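Local coordinates for biofilm-surface layer protein A (Bacillus subtilis, PDB 4BHU) that self-assembles into a tough, water-repellent layer on the surface of biofilms and is required for complex colony architecture, at residues Thr95-Glu107 against Tyr118-Arg128. The protein carries 1 engineered substitution. Numbering follows the deposited sequence.
Sequences TLPAAGTYTFRAE and YAEASIDVAKR
Val125 is wedged into the bend where Leu96-Ala99 swings into strand 100-107. Its CG1, anti to the backbone N (chi1 174°), reaches Leu96 CB and lies 3.3 Å from Pro97 O, while CG2 meets the Tyr102 ring at CD1 (3.9 Å). That ring is tied back over the bend by Tyr102 OH, which gives a 2.6 Å hydrogen bond to Ala98 O. Backbone bonds pair Val125 with Gly100 in both directions and continue antiparallel to Ala106 and Ala119. At the far end Tyr118 lies across Arg105: its OH sits at the guanidinium edge, 2.9 Å from Arg105 NE, but the bond is bent (116°) and weak. The same OH donates to Glu120 OE2 at 2.5 Å; this oxygen, well out of the guanidinium plane, meets Arg105 through charge alone, in a long salt bridge. Midway along the hairpin, Thr103 OG1 and Ser122 OG share a 2.9 Å hydrogen bond. On the sheet face carrying Tyr102, Ile123 brings CD1 to the Phe104 ring edge, 3.7 Å from CE1. That face packs on the three-stranded sheet of this BslA domain, Ile123 on strand 7-12 and Phe104 on Leu27; strand 119-125 is outermost in the five-stranded sheet within the chain, and strand 100-109 pairs next with strand 39-43.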
# COMPACT_ATOMS: atom_id res chain seq x y z
N THR I 95 -19.35 14.04 47.82
CA THR I 95 -19.57 14.94 48.95
C THR I 95 -18.90 16.29 48.72
O THR I 95 -17.67 16.38 48.65
CB THR I 95 -19.00 14.34 50.25
OG1 THR I 95 -19.73 13.15 50.60
CG2 THR I 95 -19.09 15.36 51.39
N LEU I 96 -19.68 17.35 48.58
CA LEU I 96 -19.08 18.66 48.38
C LEU I 96 -18.29 19.07 49.63
O LEU I 96 -18.77 18.91 50.74
CB LEU I 96 -20.14 19.71 48.06
CG LEU I 96 -20.89 19.56 46.72
CD1 LEU I 96 -21.82 20.75 46.52
CD2 LEU I 96 -19.91 19.45 45.55
N PRO I 97 -17.09 19.64 49.44
CA PRO I 97 -16.24 20.04 50.57
C PRO I 97 -16.69 21.35 51.24
O PRO I 97 -17.69 21.96 50.83
CB PRO I 97 -14.89 20.27 49.89
CG PRO I 97 -15.27 20.79 48.54
CD PRO I 97 -16.48 19.98 48.15
N ALA I 98 -15.92 21.80 52.23
CA ALA I 98 -16.22 23.06 52.92
C ALA I 98 -16.51 24.20 51.94
O ALA I 98 -16.02 24.22 50.82
CB ALA I 98 -15.08 23.44 53.85
N ALA I 99 -17.33 25.15 52.38
CA ALA I 99 -17.70 26.27 51.53
C ALA I 99 -16.48 27.10 51.11
O ALA I 99 -15.54 27.30 51.89
CB ALA I 99 -18.73 27.15 52.23
N GLY I 100 -16.53 27.56 49.86
CA GLY I 100 -15.45 28.32 49.27
C GLY I 100 -15.48 28.19 47.74
O GLY I 100 -16.33 27.50 47.18
N THR I 101 -14.56 28.87 47.08
CA THR I 101 -14.41 28.71 45.64
C THR I 101 -13.32 27.67 45.38
O THR I 101 -12.26 27.69 46.03
CB THR I 101 -14.04 30.03 44.96
OG1 THR I 101 -12.76 30.47 45.44
CG2 THR I 101 -15.08 31.08 45.27
N TYR I 102 -13.60 26.76 44.45
CA TYR I 102 -12.68 25.68 44.09
C TYR I 102 -12.38 25.72 42.59
O TYR I 102 -13.30 25.74 41.76
CB TYR I 102 -13.31 24.33 44.44
CG TYR I 102 -13.43 24.11 45.93
CD1 TYR I 102 -14.47 24.67 46.66
CD2 TYR I 102 -12.49 23.33 46.61
CE1 TYR I 102 -14.58 24.46 48.02
CE2 TYR I 102 -12.59 23.11 47.96
CZ TYR I 102 -13.63 23.68 48.67
OH TYR I 102 -13.72 23.45 50.03
N THR I 103 -11.09 25.72 42.27
CA THR I 103 -10.62 25.86 40.90
C THR I 103 -10.09 24.55 40.33
O THR I 103 -9.26 23.86 40.93
CB THR I 103 -9.51 26.92 40.79
OG1 THR I 103 -9.96 28.17 41.34
CG2 THR I 103 -9.10 27.12 39.33
N PHE I 104 -10.60 24.22 39.14
CA PHE I 104 -10.21 23.04 38.40
C PHE I 104 -9.37 23.47 37.20
O PHE I 104 -9.59 24.54 36.64
CB PHE I 104 -11.44 22.29 37.89
CG PHE I 104 -12.32 21.77 38.98
CD1 PHE I 104 -13.22 22.61 39.62
CD2 PHE I 104 -12.25 20.45 39.38
CE1 PHE I 104 -14.03 22.14 40.63
CE2 PHE I 104 -13.07 19.97 40.40
CZ PHE I 104 -13.96 20.81 41.02
N ARG I 105 -8.43 22.61 36.83
CA ARG I 105 -7.50 22.88 35.74
C ARG I 105 -7.53 21.70 34.77
O ARG I 105 -7.82 20.56 35.15
CB ARG I 105 -6.08 23.10 36.28
CG ARG I 105 -5.97 24.32 37.19
CD ARG I 105 -4.67 24.38 37.99
NE ARG I 105 -4.62 25.59 38.80
CZ ARG I 105 -5.21 25.73 39.99
NH1 ARG I 105 -5.91 24.74 40.52
NH2 ARG I 105 -5.11 26.88 40.65
N ALA I 106 -7.25 21.98 33.51
CA ALA I 106 -7.21 20.93 32.51
C ALA I 106 -6.33 21.43 31.39
O ALA I 106 -6.39 22.61 31.03
CB ALA I 106 -8.62 20.60 32.01
N GLU I 107 -5.49 20.55 30.88
CA GLU I 107 -4.63 20.90 29.77
C GLU I 107 -4.29 19.67 28.95
O GLU I 107 -4.34 18.53 29.44
CB GLU I 107 -3.34 21.53 30.28
CG GLU I 107 -2.56 20.65 31.23
CD GLU I 107 -1.31 21.33 31.76
OE1 GLU I 107 -1.12 22.52 31.44
OE2 GLU I 107 -0.52 20.69 32.49
N TYR I 118 -3.49 25.17 28.52
CA TYR I 118 -3.97 25.26 29.89
C TYR I 118 -5.28 26.05 30.00
O TYR I 118 -5.39 27.14 29.44
CB TYR I 118 -2.90 25.94 30.74
CG TYR I 118 -3.27 26.15 32.18
CD1 TYR I 118 -3.89 27.31 32.59
CD2 TYR I 118 -2.98 25.18 33.13
CE1 TYR I 118 -4.22 27.52 33.93
CE2 TYR I 118 -3.30 25.37 34.46
CZ TYR I 118 -3.92 26.53 34.85
OH TYR I 118 -4.22 26.70 36.19
N ALA I 119 -6.26 25.49 30.71
CA ALA I 119 -7.54 26.17 30.94
C ALA I 119 -8.02 25.97 32.39
O ALA I 119 -7.58 25.02 33.05
CB ALA I 119 -8.58 25.67 29.98
N GLU I 120 -8.91 26.85 32.84
CA GLU I 120 -9.38 26.89 34.23
C GLU I 120 -10.84 27.26 34.34
O GLU I 120 -11.36 28.01 33.52
CB GLU I 120 -8.66 27.97 35.02
CG GLU I 120 -7.36 27.58 35.65
CD GLU I 120 -6.82 28.72 36.49
OE1 GLU I 120 -7.59 29.68 36.72
OE2 GLU I 120 -5.64 28.67 36.89
N ALA I 121 -11.48 26.78 35.39
CA ALA I 121 -12.84 27.19 35.71
C ALA I 121 -13.10 26.85 37.17
O ALA I 121 -12.54 25.89 37.69
CB ALA I 121 -13.84 26.50 34.82
N SER I 122 -13.95 27.65 37.82
CA SER I 122 -14.20 27.52 39.26
C SER I 122 -15.65 27.22 39.56
O SER I 122 -16.52 27.53 38.75
CB SER I 122 -13.81 28.82 39.98
OG SER I 122 -12.41 28.97 40.02
N ILE I 123 -15.90 26.60 40.71
CA ILE I 123 -17.25 26.48 41.25
C ILE I 123 -17.35 27.08 42.67
O ILE I 123 -16.36 27.13 43.41
CB ILE I 123 -17.75 25.02 41.32
CG1 ILE I 123 -16.78 24.17 42.14
CG2 ILE I 123 -17.95 24.44 39.93
CD1 ILE I 123 -17.24 22.74 42.36
N ASP I 124 -18.54 27.54 43.02
CA ASP I 124 -18.82 28.06 44.36
C ASP I 124 -19.57 26.99 45.16
O ASP I 124 -20.66 26.58 44.77
CB ASP I 124 -19.70 29.32 44.28
CG ASP I 124 -18.98 30.51 43.67
OD1 ASP I 124 -17.77 30.66 43.89
OD2 ASP I 124 -19.64 31.30 42.96
N VAL I 125 -18.98 26.53 46.26
CA VAL I 125 -19.70 25.63 47.16
C VAL I 125 -20.33 26.46 48.29
O VAL I 125 -19.63 27.20 48.98
CB VAL I 125 -18.78 24.56 47.76
CG1 VAL I 125 -19.54 23.72 48.80
CG2 VAL I 125 -18.23 23.65 46.66
N ALA I 126 -21.64 26.36 48.46
CA ALA I 126 -22.34 27.29 49.35
C ALA I 126 -22.27 26.89 50.82
O ALA I 126 -22.42 25.71 51.16
CB ALA I 126 -23.79 27.43 48.91
N LYS I 127 -22.06 27.89 51.69
CA LYS I 127 -22.24 27.75 53.14
C LYS I 127 -23.64 27.28 53.49
O LYS I 127 -24.63 27.82 53.00
CB LYS I 127 -22.02 29.10 53.84
CG LYS I 127 -20.67 29.28 54.50
CD LYS I 127 -20.75 30.18 55.74
CE LYS I 127 -21.19 31.61 55.41
NZ LYS I 127 -21.46 32.41 56.66
N ARG I 128 -23.72 26.27 54.35
CA ARG I 128 -25.00 25.80 54.86
C ARG I 128 -25.40 26.58 56.11
O ARG I 128 -26.29 27.42 56.07
CB ARG I 128 -24.94 24.31 55.18
CG ARG I 128 -26.23 23.75 55.73
CD ARG I 128 -26.16 22.26 55.99
NE ARG I 128 -25.27 21.57 55.06
CZ ARG I 128 -25.58 20.45 54.40
NH1 ARG I 128 -26.77 19.87 54.54
NH2 ARG I 128 -24.69 19.90 53.59